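Local coordinates for odorant binding protein (AGAP010409-PA) (Anopheles gambiae, PDB 3L4A) that probably binds odorants and carries them as a small, secreted, all-helical protein of the PBP/GOBP family held together by disulfides, at residues A18-D21 / E22-V25; D59-A62 / N63-L67; V25-A29 / N30-D34; C106-E109 / D110-Y114. All coordinates share one frame; numbering follows the deposited sequence.

Contact 1: A18-D21 / E22-V25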
loop_
_atom_site.group_PDB
_atom_site.type_symbol
_atom_site.label_atom_id
_atom_site.label_comp_id
_atom_site.label_asym_id
_atom_site.label_seq_id
_atom_site.Cartn_x
_atom_site.Cartn_y
_atom_site.Cartn_z
ATOM N N ALA A 18 12.754 0.142 11.065
ATOM C CA ALA A 18 11.639 -0.784 10.901
ATOM C C ALA A 18 11.866 -2.191 11.456
ATOM O O ALA A 18 10.922 -2.979 11.536
ATOM C CB ALA A 18 11.221 -0.860 9.424
ATOM N N ALA A 19 13.107 -2.506 11.829
ATOM C CA ALA A 19 13.420 -3.787 12.456
ATOM C C ALA A 19 13.184 -3.642 13.952
ATOM O O ALA A 19 14.087 -3.836 14.766
ATOM C CB ALA A 19 14.864 -4.188 12.167
ATOM N N ASN A 20 11.953 -3.283 14.286
ATOM C CA ASN A 20 11.558 -2.887 15.626
ATOM C C ASN A 20 10.467 -3.844 16.064
ATOM O O ASN A 20 9.484 -4.022 15.350
ATOM C CB ASN A 20 11.047 -1.440 15.596
ATOM C CG ASN A 20 10.497 -0.979 16.927
ATOM O OD1 ASN A 20 9.292 -1.015 17.158
ATOM N ND2 ASN A 20 11.380 -0.516 17.809
ATOM N N ASP A 21 10.655 -4.490 17.211
ATOM C CA ASP A 21 9.730 -5.523 17.672
ATOM C C ASP A 21 8.291 -5.028 17.718
ATOM O O ASP A 21 7.376 -5.686 17.214
ATOM C CB ASP A 21 10.122 -6.023 19.068
ATOM C CG ASP A 21 11.353 -6.908 19.054
ATOM O OD1 ASP A 21 11.756 -7.360 17.964
ATOM O OD2 ASP A 21 11.914 -7.156 20.144
ATOM N N GLU A 22 8.096 -3.876 18.345
ATOM C CA GLU A 22 6.775 -3.311 18.539
ATOM C C GLU A 22 6.103 -2.985 17.205
ATOM O O GLU A 22 4.938 -3.323 16.987
ATOM C CB GLU A 22 6.869 -2.061 19.410
ATOM C CG GLU A 22 5.530 -1.472 19.812
ATOM C CD GLU A 22 5.641 -0.579 21.032
ATOM O OE1 GLU A 22 4.947 0.460 21.083
ATOM O OE2 GLU A 22 6.432 -0.915 21.940
ATOM N N LEU A 23 6.836 -2.326 16.313
ATOM C CA LEU A 23 6.295 -2.036 14.988
ATOM C C LEU A 23 5.955 -3.315 14.220
ATOM O O LEU A 23 4.925 -3.382 13.553
ATOM C CB LEU A 23 7.261 -1.180 14.172
ATOM C CG LEU A 23 7.412 0.286 14.575
ATOM C CD1 LEU A 23 8.489 0.946 13.717
ATOM C CD2 LEU A 23 6.083 1.036 14.449
ATOM N N LYS A 24 6.817 -4.325 14.296
ATOM C CA LYS A 24 6.603 -5.547 13.517
ATOM C C LYS A 24 5.409 -6.371 14.000
ATOM O O LYS A 24 4.792 -7.106 13.221
ATOM C CB LYS A 24 7.878 -6.384 13.448
ATOM C CG LYS A 24 8.908 -5.805 12.498
ATOM C CD LYS A 24 10.197 -6.601 12.524
ATOM C CE LYS A 24 10.015 -7.957 11.859
ATOM N NZ LYS A 24 11.212 -8.817 12.064
ATOM N N VAL A 25 5.074 -6.238 15.277
ATOM C CA VAL A 25 3.846 -6.838 15.775
ATOM C C VAL A 25 2.652 -6.225 15.043
ATOM O O VAL A 25 1.729 -6.940 14.647
ATOM C CB VAL A 25 3.682 -6.648 17.296
ATOM C CG1 VAL A 25 2.279 -7.057 17.731
ATOM C CG2 VAL A 25 4.740 -7.445 18.048
#
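The carboxamide of Asn-20 is the flat group here, and it points its oxygen, Asn-20 OD1, at the first turn of helix 21-28. Leu-23 N lies in the plane of the side-chain carbonyl, on a lone pair of Asn-20 OD1, 2.9 Å away with an N-H...O angle of 164°. This is an N-cap: a short side chain with an acceptor suits the position, because it takes the place of a carbonyl from a preceding turn that does not exist. With CG anti to the backbone N (chi1 175°), the amide lies over the helix start, and Leu-23 CG touches Asn-20 OD1 at 3.4 Å. The backbone carbonyl of the same residue begins the regular pattern, since Asn-20 O accepts from Lys-24 N at 2.9 Å. The methylenes of Lys-24 run alongside the incoming loop, CG lying 3.6 Å from Ala-18 O, while NZ travels on to a salt bridge with Glu-9. Val-25 N bonds to Asp-21 O at 3.1 Å, and Val-25 CG2 packs on that oxygen. Ahead of the cap, an inverse gamma turn centred on Ala-19 is the last bend of the loop from helix 5-14, and small Ala-18 and branched Leu-23 rest on helix 36-48.

Contact 2: D59-A62 / N63-L67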
loop_
_atom_site.group_PDB
_atom_site.type_symbol
_atom_site.label_atom_id
_atom_site.label_comp_id
_atom_site.label_asym_id
_atom_site.label_seq_id
_atom_site.Cartn_x
_atom_site.Cartn_y
_atom_site.Cartn_z
ATOM N N ASP A 59 -0.981 0.217 -8.465
ATOM C CA ASP A 59 -1.517 -0.662 -9.496
ATOM C C ASP A 59 -2.823 -1.217 -8.971
ATOM O O ASP A 59 -2.839 -2.127 -8.144
ATOM C CB ASP A 59 -0.546 -1.795 -9.870
ATOM C CG ASP A 59 -1.148 -2.782 -10.874
ATOM O OD1 ASP A 59 -2.341 -2.666 -11.205
ATOM O OD2 ASP A 59 -0.438 -3.710 -11.329
ATOM N N LEU A 60 -3.931 -0.651 -9.446
ATOM C CA LEU A 60 -5.239 -1.037 -8.954
ATOM C C LEU A 60 -5.614 -2.497 -9.265
ATOM O O LEU A 60 -6.309 -3.147 -8.485
ATOM C CB LEU A 60 -6.299 -0.044 -9.452
ATOM C CG LEU A 60 -6.052 1.376 -8.924
ATOM C CD1 LEU A 60 -6.995 2.405 -9.560
ATOM C CD2 LEU A 60 -6.165 1.404 -7.418
ATOM N N GLN A 61 -5.166 -3.016 -10.406
ATOM C CA GLN A 61 -5.425 -4.419 -10.721
ATOM C C GLN A 61 -4.656 -5.361 -9.792
ATOM O O GLN A 61 -5.208 -6.350 -9.300
ATOM C CB GLN A 61 -5.091 -4.725 -12.183
ATOM C CG GLN A 61 -5.275 -6.190 -12.533
ATOM C CD GLN A 61 -6.720 -6.650 -12.427
ATOM O OE1 GLN A 61 -7.650 -5.880 -12.694
ATOM N NE2 GLN A 61 -6.921 -7.901 -12.046
ATOM N N ALA A 62 -3.389 -5.034 -9.542
ATOM C CA ALA A 62 -2.572 -5.812 -8.613
ATOM C C ALA A 62 -3.174 -5.817 -7.207
ATOM O O ALA A 62 -3.220 -6.842 -6.538
ATOM C CB ALA A 62 -1.153 -5.281 -8.584
ATOM N N ASN A 63 -3.645 -4.659 -6.760
ATOM C CA ASN A 63 -4.318 -4.588 -5.467
ATOM C C ASN A 63 -5.649 -5.345 -5.423
ATOM O O ASN A 63 -5.981 -5.993 -4.432
ATOM C CB ASN A 63 -4.464 -3.131 -5.026
ATOM C CG ASN A 63 -3.176 -2.581 -4.471
ATOM O OD1 ASN A 63 -2.874 -2.768 -3.287
ATOM N ND2 ASN A 63 -2.388 -1.931 -5.316
ATOM N N TRP A 64 -6.412 -5.275 -6.511
ATOM C CA TRP A 64 -7.646 -6.043 -6.623
ATOM C C TRP A 64 -7.330 -7.519 -6.432
ATOM O O TRP A 64 -8.006 -8.216 -5.688
ATOM C CB TRP A 64 -8.259 -5.800 -8.007
ATOM C CG TRP A 64 -9.483 -6.617 -8.324
ATOM C CD1 TRP A 64 -9.551 -7.710 -9.152
ATOM C CD2 TRP A 64 -10.816 -6.390 -7.856
ATOM N NE1 TRP A 64 -10.836 -8.177 -9.210
ATOM C CE2 TRP A 64 -11.636 -7.389 -8.425
ATOM C CE3 TRP A 64 -11.396 -5.446 -7.005
ATOM C CZ2 TRP A 64 -13.000 -7.462 -8.176
ATOM C CZ3 TRP A 64 -12.753 -5.522 -6.755
ATOM C CH2 TRP A 64 -13.542 -6.528 -7.339
ATOM N N GLU A 65 -6.277 -7.979 -7.088
ATOM C CA GLU A 65 -5.882 -9.377 -6.970
ATOM C C GLU A 65 -5.372 -9.701 -5.565
ATOM O O GLU A 65 -5.562 -10.813 -5.074
ATOM C CB GLU A 65 -4.845 -9.719 -8.039
ATOM C CG GLU A 65 -5.424 -9.699 -9.444
ATOM C CD GLU A 65 -4.369 -9.868 -10.529
ATOM O OE1 GLU A 65 -3.242 -10.308 -10.221
ATOM O OE2 GLU A 65 -4.672 -9.566 -11.702
ATOM N N ASN A 66 -4.761 -8.720 -4.910
ATOM C CA ASN A 66 -4.249 -8.910 -3.550
ATOM C C ASN A 66 -5.362 -8.887 -2.500
ATOM O O ASN A 66 -5.126 -9.179 -1.326
ATOM C CB ASN A 66 -3.184 -7.854 -3.246
ATOM C CG ASN A 66 -2.308 -8.222 -2.055
ATOM O OD1 ASN A 66 -1.899 -9.373 -1.905
ATOM N ND2 ASN A 66 -2.010 -7.238 -1.210
ATOM N N LEU A 67 -6.573 -8.551 -2.936
ATOM C CA LEU A 67 -7.758 -8.536 -2.086
ATOM C C LEU A 67 -8.600 -9.797 -2.282
ATOM O O LEU A 67 -9.802 -9.811 -1.998
ATOM C CB LEU A 67 -8.607 -7.294 -2.382
ATOM C CG LEU A 67 -7.991 -5.987 -1.881
ATOM C CD1 LEU A 67 -8.669 -4.796 -2.537
ATOM C CD2 LEU A 67 -8.101 -5.898 -0.370
#
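Asn-63 meets Asp-59 across the first turn of helix 60-66, whose N-cap is Asp-59: Asp-59 OD1 accepts from Ala-62 N at 3.1 Å, and also from the N of Leu-133, a residue of the C-terminal tag. Asn-63 grips the backbone of the cap residue twice. Its N reaches Asp-59 O in the carbonyl plane at 3.0 Å, while ND2 arrives from above that plane at 2.9 Å, so one oxygen serves both donors. CG beside the backbone N (chi1 -78°) folds the amide back toward the helix start, where ND2 also reaches Leu-51 O and OD1 bonds to Tyr-111, which suits a buried residue with both a donor and an acceptor. Trp-64 follows, its N bonded to Leu-60 O and its indole leading away from residues 59-62, NE1 to Asp-71 and the ring edge-to-face with Phe-77. Glu-65 comes back over the helix surface to Gln-61. The two side chains cross obliquely, with planes 65° apart, and Gln-61 NE2 meets the anti side of Glu-65 OE2 at 2.8 Å in a nearly straight bond (172°). A bend at chi2 of Gln-61 permits this; its amide is further fixed by Asp-71 O and Ala-73 N. Asn-66 ends the series: its amide also turns to Tyr-111, its N bonds to Ala-62 O at 2.9 Å, and its CB lies 3.4 Å from that same oxygen.

Contact 3: V25-A29 / N30-D34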
loop_
_atom_site.group_PDB
_atom_site.type_symbol
_atom_site.label_atom_id
_atom_site.label_comp_id
_atom_site.label_asym_id
_atom_site.label_seq_id
_atom_site.Cartn_x
_atom_site.Cartn_y
_atom_site.Cartn_z
ATOM N N VAL A 25 5.074 -6.238 15.277
ATOM C CA VAL A 25 3.846 -6.838 15.775
ATOM C C VAL A 25 2.652 -6.225 15.043
ATOM O O VAL A 25 1.729 -6.940 14.647
ATOM C CB VAL A 25 3.682 -6.648 17.296
ATOM C CG1 VAL A 25 2.279 -7.057 17.731
ATOM C CG2 VAL A 25 4.740 -7.445 18.048
ATOM N N HIS A 26 2.664 -4.906 14.878
ATOM C CA HIS A 26 1.603 -4.225 14.139
ATOM C C HIS A 26 1.561 -4.707 12.695
ATOM O O HIS A 26 0.501 -5.060 12.178
ATOM C CB HIS A 26 1.807 -2.713 14.157
ATOM C CG HIS A 26 1.502 -2.073 15.473
ATOM N ND1 HIS A 26 0.217 -1.923 15.946
ATOM C CD2 HIS A 26 2.315 -1.521 16.405
ATOM C CE1 HIS A 26 0.251 -1.317 17.120
ATOM N NE2 HIS A 26 1.512 -1.062 17.420
ATOM N N TYR A 27 2.720 -4.730 12.045
ATOM C CA TYR A 27 2.783 -5.095 10.633
ATOM C C TYR A 27 2.240 -6.500 10.365
ATOM O O TYR A 27 1.555 -6.732 9.366
ATOM C CB TYR A 27 4.216 -4.977 10.108
ATOM C CG TYR A 27 4.834 -3.608 10.285
ATOM C CD1 TYR A 27 4.042 -2.477 10.454
ATOM C CD2 TYR A 27 6.211 -3.448 10.263
ATOM C CE1 TYR A 27 4.612 -1.224 10.611
ATOM C CE2 TYR A 27 6.788 -2.204 10.403
ATOM C CZ TYR A 27 5.989 -1.098 10.583
ATOM O OH TYR A 27 6.570 0.138 10.731
ATOM N N ARG A 28 2.558 -7.440 11.249
ATOM C CA ARG A 28 2.084 -8.813 11.089
ATOM C C ARG A 28 0.580 -8.898 11.354
ATOM O O ARG A 28 -0.074 -9.863 10.961
ATOM C CB ARG A 28 2.859 -9.763 12.006
ATOM C CG ARG A 28 4.324 -9.909 11.621
ATOM C CD ARG A 28 5.129 -10.619 12.698
ATOM N NE ARG A 28 6.492 -10.899 12.256
ATOM C CZ ARG A 28 7.498 -11.195 13.074
ATOM N NH1 ARG A 28 7.297 -11.244 14.384
ATOM N NH2 ARG A 28 8.708 -11.436 12.583
ATOM N N ALA A 29 0.042 -7.877 12.016
ATOM C CA ALA A 29 -1.390 -7.789 12.289
ATOM C C ALA A 29 -2.087 -6.879 11.275
ATOM O O ALA A 29 -3.226 -6.459 11.481
ATOM C CB ALA A 29 -1.627 -7.279 13.703
ATOM N N ASN A 30 -1.391 -6.576 10.182
ATOM C CA ASN A 30 -1.906 -5.669 9.157
ATOM C C ASN A 30 -2.312 -4.305 9.714
ATOM O O ASN A 30 -3.275 -3.686 9.255
ATOM C CB ASN A 30 -3.054 -6.321 8.390
ATOM C CG ASN A 30 -2.590 -7.489 7.546
ATOM O OD1 ASN A 30 -1.636 -7.371 6.776
ATOM N ND2 ASN A 30 -3.262 -8.626 7.688
ATOM N N GLU A 31 -1.558 -3.845 10.707
ATOM C CA GLU A 31 -1.784 -2.542 11.310
ATOM C C GLU A 31 -0.618 -1.623 10.963
ATOM O O GLU A 31 0.530 -1.932 11.267
ATOM C CB GLU A 31 -1.918 -2.684 12.827
ATOM C CG GLU A 31 -3.012 -3.652 13.253
ATOM C CD GLU A 31 -2.948 -3.996 14.727
ATOM O OE1 GLU A 31 -1.868 -3.835 15.334
ATOM O OE2 GLU A 31 -3.980 -4.435 15.277
ATOM N N PHE A 32 -0.914 -0.495 10.322
ATOM C CA PHE A 32 0.140 0.412 9.863
ATOM C C PHE A 32 -0.055 1.842 10.349
ATOM O O PHE A 32 -0.724 2.640 9.704
ATOM C CB PHE A 32 0.243 0.358 8.337
ATOM C CG PHE A 32 0.401 -1.029 7.812
ATOM C CD1 PHE A 32 -0.709 -1.766 7.429
ATOM C CD2 PHE A 32 1.651 -1.629 7.751
ATOM C CE1 PHE A 32 -0.572 -3.060 6.966
ATOM C CE2 PHE A 32 1.795 -2.923 7.291
ATOM C CZ PHE A 32 0.681 -3.641 6.892
ATOM N N PRO A 33 0.539 2.170 11.505
ATOM C CA PRO A 33 0.406 3.484 12.142
ATOM C C PRO A 33 0.972 4.620 11.295
ATOM O O PRO A 33 1.806 4.382 10.417
ATOM C CB PRO A 33 1.237 3.342 13.424
ATOM C CG PRO A 33 1.370 1.878 13.640
ATOM C CD PRO A 33 1.411 1.270 12.275
ATOM N N ASP A 34 0.518 5.841 11.564
ATOM C CA ASP A 34 0.904 7.008 10.788
ATOM C C ASP A 34 2.172 7.633 11.365
ATOM O O ASP A 34 2.134 8.689 11.998
ATOM C CB ASP A 34 -0.254 8.015 10.757
ATOM C CG ASP A 34 -0.035 9.132 9.759
ATOM O OD1 ASP A 34 1.111 9.329 9.311
ATOM O OD2 ASP A 34 -1.018 9.833 9.431
HETATM O O HOH W 1 0.523 -8.555 7.789
#
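His-26 O is gripped by two backbone donors that approach from opposite faces of its carbonyl plane: Ala-29 N at 2.9 Å and Glu-31 N at 2.8 Å. The second of these is the long bond of a Schellman motif, which ends helix 21-28; its partner, Asn-30 N to Tyr-27 O at 3.1 Å, comes in steeply above that carbonyl. Asn-30 is the C-prime residue, with phi at +55°, and asparagine suits it because, among residues with a side chain, it accepts the left-handed conformation readily. A water donates to both Asn-30 OD1 and Tyr-27 O, tying the amide to the last turn.

Once past the turn, the chain leaves across the end of the helix, and its side chains meet those of the last turn. Glu-31 crosses His-26 at about a right angle, and His-26 ND1 donates to the anti side of Glu-31 OE1 at 2.9 Å, in a bent bond of 141° tilted from both the ring and the carboxylate plane. Ala-29 CB lies against the carboxylate carbon, Glu-31 CD, at 3.7 Å, while Pro-33 CG sits over one face of the imidazole. Glu-31 has a second conformer, in which these links may differ. On the inner side the rings of Tyr-27 and Phe-32 are near parallel, planes 15° apart, but slid so far that they barely overlap. Tyr-27 stacks instead on Phe-41 and bonds through OH to Thr-38 of helix 36-48, against which Phe-32 also packs. The closest touch between the two rings is Tyr-27 CD1 to Phe-32 CD2 at 3.7 Å.

Contact 4: C106-E109 / D110-Y114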
loop_
_atom_site.group_PDB
_atom_site.type_symbol
_atom_site.label_atom_id
_atom_site.label_comp_id
_atom_site.label_asym_id
_atom_site.label_seq_id
_atom_site.Cartn_x
_atom_site.Cartn_y
_atom_site.Cartn_z
ATOM N N CYS A 106 -6.045 5.243 0.605
ATOM C CA CYS A 106 -7.237 5.105 -0.231
ATOM C C CYS A 106 -7.803 3.695 -0.182
ATOM O O CYS A 106 -9.014 3.508 -0.300
ATOM C CB CYS A 106 -6.926 5.473 -1.676
ATOM S SG CYS A 106 -6.871 7.253 -1.935
ATOM N N LEU A 107 -6.933 2.711 0.015
ATOM C CA LEU A 107 -7.351 1.309 -0.031
ATOM C C LEU A 107 -7.560 0.707 1.359
ATOM O O LEU A 107 -7.790 -0.494 1.488
ATOM C CB LEU A 107 -6.382 0.468 -0.874
ATOM C CG LEU A 107 -6.513 0.627 -2.398
ATOM C CD1 LEU A 107 -5.844 1.899 -2.885
ATOM C CD2 LEU A 107 -5.940 -0.578 -3.129
ATOM N N ARG A 108 -7.489 1.538 2.396
ATOM C CA ARG A 108 -7.609 1.041 3.768
ATOM C C ARG A 108 -8.908 0.269 3.993
ATOM O O ARG A 108 -8.882 -0.856 4.494
ATOM C CB ARG A 108 -7.489 2.193 4.774
ATOM C CG ARG A 108 -7.852 1.800 6.209
ATOM C CD ARG A 108 -7.662 2.965 7.177
ATOM N NE ARG A 108 -8.076 2.608 8.533
ATOM C CZ ARG A 108 -8.436 3.491 9.460
ATOM N NH1 ARG A 108 -8.438 4.786 9.176
ATOM N NH2 ARG A 108 -8.798 3.079 10.669
ATOM N N GLU A 109 -10.034 0.872 3.636
ATOM C CA GLU A 109 -11.333 0.241 3.863
ATOM C C GLU A 109 -11.425 -1.114 3.157
ATOM O O GLU A 109 -11.995 -2.057 3.696
ATOM C CB GLU A 109 -12.482 1.159 3.425
ATOM C CG GLU A 109 -12.690 2.388 4.301
ATOM C CD GLU A 109 -11.845 3.574 3.874
ATOM O OE1 GLU A 109 -12.080 4.686 4.401
ATOM O OE2 GLU A 109 -10.953 3.400 3.011
ATOM N N ASP A 110 -10.862 -1.208 1.954
ATOM C CA ASP A 110 -10.905 -2.450 1.193
ATOM C C ASP A 110 -10.108 -3.553 1.874
ATOM O O ASP A 110 -10.566 -4.695 1.981
ATOM C CB ASP A 110 -10.365 -2.219 -0.219
ATOM C CG ASP A 110 -11.075 -1.095 -0.932
ATOM O OD1 ASP A 110 -11.946 -1.386 -1.773
ATOM O OD2 ASP A 110 -10.777 0.080 -0.635
ATOM N N TYR A 111 -8.907 -3.218 2.324
ATOM C CA TYR A 111 -8.050 -4.210 2.947
ATOM C C TYR A 111 -8.636 -4.653 4.275
ATOM O O TYR A 111 -8.603 -5.838 4.610
ATOM C CB TYR A 111 -6.618 -3.683 3.102
ATOM C CG TYR A 111 -5.782 -3.929 1.864
ATOM C CD1 TYR A 111 -5.226 -5.176 1.628
ATOM C CD2 TYR A 111 -5.572 -2.929 0.923
ATOM C CE1 TYR A 111 -4.474 -5.428 0.499
ATOM C CE2 TYR A 111 -4.816 -3.166 -0.220
ATOM C CZ TYR A 111 -4.272 -4.421 -0.426
ATOM O OH TYR A 111 -3.511 -4.686 -1.546
ATOM N N GLU A 112 -9.209 -3.710 5.013
ATOM C CA GLU A 112 -9.796 -4.051 6.305
ATOM C C GLU A 112 -11.018 -4.949 6.130
ATOM O O GLU A 112 -11.210 -5.888 6.897
ATOM C CB GLU A 112 -10.097 -2.800 7.141
ATOM C CG GLU A 112 -8.826 -2.039 7.491
ATOM C CD GLU A 112 -8.967 -1.134 8.701
ATOM O OE1 GLU A 112 -10.007 -1.202 9.389
ATOM O OE2 GLU A 112 -8.024 -0.355 8.963
ATOM N N MET A 113 -11.824 -4.695 5.108
ATOM C CA MET A 113 -12.979 -5.551 4.874
ATOM C C MET A 113 -12.525 -6.959 4.512
ATOM O O MET A 113 -13.075 -7.947 4.997
ATOM C CB MET A 113 -13.869 -4.990 3.771
ATOM C CG MET A 113 -15.195 -5.713 3.673
ATOM S SD MET A 113 -16.328 -4.927 2.525
ATOM C CE MET A 113 -15.620 -5.422 0.957
ATOM N N TYR A 114 -11.517 -7.042 3.652
ATOM C CA TYR A 114 -10.984 -8.322 3.217
ATOM C C TYR A 114 -10.403 -9.096 4.397
ATOM O O TYR A 114 -10.605 -10.303 4.519
ATOM C CB TYR A 114 -9.914 -8.103 2.148
ATOM C CG TYR A 114 -9.206 -9.366 1.724
ATOM C CD1 TYR A 114 -9.925 -10.466 1.280
ATOM C CD2 TYR A 114 -7.822 -9.457 1.754
ATOM C CE1 TYR A 114 -9.288 -11.626 0.888
ATOM C CE2 TYR A 114 -7.173 -10.618 1.356
ATOM C CZ TYR A 114 -7.915 -11.696 0.924
ATOM O OH TYR A 114 -7.287 -12.855 0.527
HETATM O O HOH W 2 -10.127 0.729 11.385
#
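Arg-108 and Glu-112, one turn apart, are joined by a salt bridge at the start of helix 108-117; Leu-107 holds the N-cap position but, being apolar, forms no capping bond. Arg-108 NE donates to Glu-112 OE2 at 3.0 Å, almost straight at 171°. The oxygen lies in the guanidinium plane, at its edge, yet it is approached from above its own carboxylate plane, the groups turned 58° apart. A water completes a second link: it accepts from Arg-108 NH2 and donates to Glu-112 OE1, so both carboxylate oxygens are engaged. The long arginine, with CG anti to the backbone N (chi1 170°) and extended to NE, reaches across to the glutamate on the exposed side of the helix.

Main-chain acceptors of the first turn are satisfied in helical order: Leu-107 O by Tyr-111 N at 3.1 Å, Arg-108 O by Glu-112 N at 2.9 Å, and Glu-109 O by Met-113 N at 3.0 Å. A negative Asp-110 in the first turn would probably suit the helix dipole; its OD1 takes a bond from an ammonium ion, probably from the crystallisation liquor, and a weak one from His-81. Cys-106, just ahead, is disulfide-bonded to Cys-84. Asn-63 OD1 and Asn-66 ND2 hold Tyr-111 OH. On the inward side Leu-107 and Tyr-111 lie side by side, with Leu-107 CB in plane at the edge of the phenol ring, 3.9 Å from Tyr-111 CD2.

Overall arrangement
From the N terminus, contact 1 starts helix 21-28 after the loop from helix 5-14, and contact 3 ends the same helix; the two share Val-25, their centres are about 9 Å apart, and the chain then leads to helix 36-48. Contact 2 follows in series, opening helix 60-66 after the small hairpin, on the opposite side of the chain's centre from contact 1. Contact 4 comes last, opening helix 108-117 just after Cys-106. None nests within or crosses another. Contacts 2 and 4 touch: Tyr-111 OH lies 2.7 Å from Asn-63 OD1 and 3.0 Å from Asn-66 ND2, both probable hydrogen bonds, tying helix 60-66 to helix 108-117.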